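Local coordinates for Melibiose/raffinose/stachyose-binding protein MelE (Bacillus subtilis subsp. subtilis str. 168, PDB 4R6H) that binds melibiose, raffinose and stachyose as the extracellular solute-binding component of the MelEDC-MsmX ABC importer, at residues Met112-Asp117 and Ala135-Gln140; Ile125-Asn128 and Lys132-Ala135. All blocks are in the same frame, centred on the assembly; numbering follows the deposited sequence.

Interaction 1: Met112-Asp117 and Ala135-Gln140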
# COMPACT_ATOMS: atom_id res chain seq x y z
N MET A 112 5.55 -24.75 -6.21
CA MET A 112 4.70 -24.40 -7.36
C MET A 112 5.50 -23.77 -8.50
O MET A 112 6.42 -22.98 -8.28
CB MET A 112 3.56 -23.45 -6.92
CG MET A 112 2.63 -24.03 -5.85
SD MET A 112 1.11 -23.07 -5.65
CE MET A 112 0.30 -23.49 -7.17
N LYS A 113 5.06 -24.07 -9.71
CA LYS A 113 5.78 -23.65 -10.94
C LYS A 113 5.89 -22.14 -11.06
O LYS A 113 6.90 -21.61 -11.54
CB LYS A 113 5.09 -24.25 -12.18
CG LYS A 113 5.00 -25.77 -12.08
CD LYS A 113 5.02 -26.50 -13.41
CE LYS A 113 5.46 -27.95 -13.18
NZ LYS A 113 5.74 -28.70 -14.43
N TRP A 114 4.86 -21.39 -10.62
CA TRP A 114 4.88 -19.92 -10.80
C TRP A 114 6.00 -19.21 -10.05
O TRP A 114 6.40 -18.12 -10.42
CB TRP A 114 3.51 -19.29 -10.41
CG TRP A 114 3.18 -19.39 -8.92
CD1 TRP A 114 2.42 -20.34 -8.32
CD2 TRP A 114 3.66 -18.53 -7.89
NE1 TRP A 114 2.38 -20.12 -6.98
CE2 TRP A 114 3.12 -19.01 -6.67
CE3 TRP A 114 4.48 -17.39 -7.85
CZ2 TRP A 114 3.36 -18.39 -5.45
CZ3 TRP A 114 4.69 -16.76 -6.65
CH2 TRP A 114 4.15 -17.26 -5.45
N THR A 115 6.53 -19.85 -9.00
CA THR A 115 7.50 -19.19 -8.15
C THR A 115 8.77 -18.80 -8.90
O THR A 115 9.41 -17.86 -8.49
CB THR A 115 7.83 -20.04 -6.89
OG1 THR A 115 8.46 -21.27 -7.29
CG2 THR A 115 6.57 -20.33 -6.09
N GLN A 116 9.07 -19.49 -10.00
CA GLN A 116 10.24 -19.10 -10.78
C GLN A 116 10.13 -17.68 -11.31
O GLN A 116 11.15 -17.06 -11.58
CB GLN A 116 10.52 -20.07 -11.93
CG GLN A 116 9.50 -20.09 -13.04
CD GLN A 116 9.94 -20.96 -14.21
OE1 GLN A 116 11.13 -21.17 -14.43
NE2 GLN A 116 8.97 -21.46 -14.97
N ASP A 117 8.91 -17.16 -11.43
CA ASP A 117 8.72 -15.82 -11.94
C ASP A 117 8.30 -14.78 -10.91
O ASP A 117 7.89 -13.66 -11.28
CB ASP A 117 7.72 -15.85 -13.09
CG ASP A 117 8.26 -16.57 -14.31
OD1 ASP A 117 9.46 -16.40 -14.65
OD2 ASP A 117 7.48 -17.30 -14.93
N ALA A 135 2.63 -17.02 0.09
CA ALA A 135 1.39 -16.66 -0.65
C ALA A 135 1.75 -16.27 -2.07
O ALA A 135 2.89 -15.94 -2.36
CB ALA A 135 0.72 -15.50 0.02
N TYR A 136 0.74 -16.31 -2.92
CA TYR A 136 0.85 -15.91 -4.33
C TYR A 136 0.40 -14.47 -4.45
O TYR A 136 -0.73 -14.13 -4.06
CB TYR A 136 -0.04 -16.82 -5.21
CG TYR A 136 -0.24 -16.26 -6.59
CD1 TYR A 136 0.80 -16.21 -7.51
CD2 TYR A 136 -1.45 -15.69 -6.94
CE1 TYR A 136 0.61 -15.64 -8.75
CE2 TYR A 136 -1.66 -15.13 -8.18
CZ TYR A 136 -0.60 -15.10 -9.08
OH TYR A 136 -0.81 -14.54 -10.33
N PRO A 137 1.28 -13.61 -4.98
CA PRO A 137 0.92 -12.20 -5.17
C PRO A 137 0.13 -11.94 -6.44
O PRO A 137 0.66 -12.05 -7.55
CB PRO A 137 2.28 -11.50 -5.20
CG PRO A 137 3.17 -12.54 -5.84
CD PRO A 137 2.67 -13.89 -5.37
N ILE A 138 -1.13 -11.61 -6.31
CA ILE A 138 -1.94 -11.28 -7.46
C ILE A 138 -1.35 -10.02 -8.14
O ILE A 138 -1.34 -9.87 -9.36
CB ILE A 138 -3.39 -11.05 -7.03
CG1 ILE A 138 -4.03 -12.37 -6.65
CG2 ILE A 138 -4.19 -10.26 -8.07
CD1 ILE A 138 -5.36 -12.23 -5.94
N ASN A 139 -0.86 -9.12 -7.32
CA ASN A 139 -0.36 -7.84 -7.79
C ASN A 139 0.67 -7.34 -6.80
O ASN A 139 1.11 -8.11 -5.92
CB ASN A 139 -1.47 -6.81 -8.00
CG ASN A 139 -2.25 -6.51 -6.76
OD1 ASN A 139 -1.97 -7.04 -5.68
ND2 ASN A 139 -3.23 -5.61 -6.87
N GLN A 140 1.07 -6.09 -6.92
CA GLN A 140 1.96 -5.50 -5.94
C GLN A 140 1.76 -4.01 -5.88
O GLN A 140 1.44 -3.40 -6.89
CB GLN A 140 3.41 -5.79 -6.30
CG GLN A 140 3.79 -5.40 -7.71
CD GLN A 140 5.26 -5.63 -7.99
OE1 GLN A 140 6.13 -5.01 -7.32
NE2 GLN A 140 5.55 -6.50 -8.94

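Interaction 2: Ile125-Asn128 and Lys132-Ala135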
# COMPACT_ATOMS: atom_id res chain seq x y z
N ILE A 125 9.43 -10.10 1.21
CA ILE A 125 8.11 -9.91 1.76
C ILE A 125 7.34 -11.21 1.76
O ILE A 125 6.67 -11.53 2.76
CB ILE A 125 7.37 -8.79 0.99
CG1 ILE A 125 8.15 -7.46 1.17
CG2 ILE A 125 5.95 -8.60 1.51
CD1 ILE A 125 7.98 -6.44 0.07
N LEU A 126 7.46 -11.96 0.66
CA LEU A 126 6.66 -13.18 0.47
C LEU A 126 7.42 -14.47 0.69
O LEU A 126 6.83 -15.54 0.58
CB LEU A 126 6.01 -13.17 -0.90
CG LEU A 126 4.79 -12.25 -0.95
CD1 LEU A 126 4.24 -12.31 -2.36
CD2 LEU A 126 3.73 -12.65 0.07
N LYS A 127 8.70 -14.38 1.03
CA LYS A 127 9.46 -15.57 1.35
C LYS A 127 10.21 -15.36 2.63
O LYS A 127 10.47 -14.23 3.03
CB LYS A 127 10.48 -15.92 0.25
CG LYS A 127 9.91 -16.07 -1.13
CD LYS A 127 10.98 -16.30 -2.17
CE LYS A 127 11.80 -17.53 -1.87
NZ LYS A 127 12.65 -17.89 -3.03
N ASN A 128 10.61 -16.48 3.24
CA ASN A 128 11.67 -16.42 4.23
C ASN A 128 12.99 -16.82 3.58
O ASN A 128 13.03 -17.41 2.48
CB ASN A 128 11.31 -17.13 5.55
CG ASN A 128 11.02 -18.61 5.42
OD1 ASN A 128 11.60 -19.31 4.60
ND2 ASN A 128 10.12 -19.11 6.28
N LYS A 132 10.61 -20.76 2.38
CA LYS A 132 9.13 -20.82 2.33
C LYS A 132 8.59 -19.68 1.45
O LYS A 132 9.03 -18.54 1.57
CB LYS A 132 8.51 -20.72 3.71
CG LYS A 132 7.00 -20.69 3.64
CD LYS A 132 6.35 -20.96 4.98
CE LYS A 132 4.86 -20.69 4.93
NZ LYS A 132 4.12 -21.25 6.08
N VAL A 133 7.63 -19.99 0.59
CA VAL A 133 6.85 -18.98 -0.15
C VAL A 133 5.47 -18.99 0.53
O VAL A 133 4.77 -20.04 0.54
CB VAL A 133 6.77 -19.33 -1.62
CG1 VAL A 133 5.87 -18.32 -2.36
CG2 VAL A 133 8.15 -19.35 -2.27
N TYR A 134 5.09 -17.87 1.13
CA TYR A 134 3.91 -17.80 2.01
C TYR A 134 2.58 -17.64 1.26
O TYR A 134 1.55 -17.96 1.79
CB TYR A 134 4.01 -16.61 3.00
CG TYR A 134 4.99 -16.83 4.15
CD1 TYR A 134 6.36 -16.79 3.92
CD2 TYR A 134 4.54 -17.07 5.47
CE1 TYR A 134 7.27 -17.00 4.95
CE2 TYR A 134 5.46 -17.30 6.53
CZ TYR A 134 6.80 -17.24 6.24
OH TYR A 134 7.73 -17.44 7.25
N ALA A 135 2.63 -17.02 0.09
CA ALA A 135 1.39 -16.66 -0.65
C ALA A 135 1.75 -16.27 -2.07
O ALA A 135 2.89 -15.94 -2.36
CB ALA A 135 0.72 -15.50 0.02

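Interaction 1: Met112-Asp117 and Ala135-Gln140
W114 meets Y136 in a T-shaped aromatic pair: the edge of the tyrosine ring points at one face of the indole, with planes at 77° and centroids of the two six-membered rings 5.0 Å apart. Y136 CD1 leads, lying over the centre of the indole and 3.7 Å from W114 CD2, while Y136 CB and CA lie against W114 CZ2. A chi1 of 166° sets the tyrosine CG anti to the backbone N, and chi2 near 70° turns the CD1 edge to the indole. T115 CG2 lies over the opposite indole face, so the ring is sandwiched between a methyl and an aromatic edge.

Apolar packing continues at the far end of the six-membered ring, where P137 CD lies 3.7 Å from both W114 CH2 and W114 CZ3, oblique to the ring. This joins the 3-10 turn 113-116 to strand 136-137, an outer strand of a small antiparallel sheet beside 310-313, in the solute-binding protein fold. Helix 320-331 also packs on both aromatics through I327 and A331. A leucine in place of W114 would probably leave the Y136 edge without an aromatic face to rest on and open a gap beside P137.

No hydrogen bond crosses the contact. A135 O, buried without a partner in the model, lies at the indole edge, 3.6 Å from W114 CH2; within 112-117, W114 NE1 bonds weakly to M112 SD.

Interaction 2: Ile125-Asn128 and Lys132-Ala135
L126 and Y134 meet through the backbone: Y134 N donates to L126 O at 3.0 Å, an almost straight bond (173° at the hydrogen). A second backbone bond runs the other way, N128 N to K132 O at 3.1 Å, with the donor in the carbonyl plane. Together they flank K127 and V133, a non-hydrogen-bonded antiparallel pair with CA atoms 4.5 Å apart, forming a single bridge where the chain leaves helix 123-126 and doubles back. A CA-H...O contact of 3.0 Å from K127 CA to K132 O attests the close approach.

The N128 amide adds two side-chain bonds. Its OD1 accepts from K132 N at 2.8 Å, the donor standing above the carbonyl plane, while ND2 donates to Y134 OH at 3.1 Å, somewhat out of the amide plane. A first torsion of 61°, which places CG between the backbone N and the carbonyl carbon, directs the amide toward K132 and Y134. The N128 and Y134 side chains cross at about a right angle, their amide and ring planes 87° apart. L126 O and N128 N lie in the plane of the Y134 ring, at its edge.

Further out, K132 CE rests over one face of the Y134 ring, off-centre, as the extended lysine chain carries NZ to a hydrogen bond with T106 O. V133 CG2 packs on K127 CG at 3.9 Å, and L126 CD2 approaches A135 CB at 4.1 Å. D108 OD1 accepts from V133 N. The turn thus lies between helix 123-126 and strand 136-137, packing toward the loop after helix 98-102 through T106, D108 and L109, while A135 touches T310 and A312 of strand 310-313.

Overall arrangement
Interactions 1 and 2 lie about 10 Å apart between centres and share A135, where the returning arm of the turn runs into strand 136-137. Their side chains also meet directly: P137 CB comes within 3.5 Å of L126 CD1, and W114 CH2 lies 3.7 Å from V133 CG1. V133 therefore links the turn of 125-128 and 132-135 to the indole of interaction 1, and the two contacts form one continuous patch of packing. Both centres are about 18 Å from the chain centre, on the same side of it. Through these direct contacts the patch joins helix 123-126, strand 136-137 and the 3-10 turn 113-116 of the binding protein, which was crystallised in an open conformation.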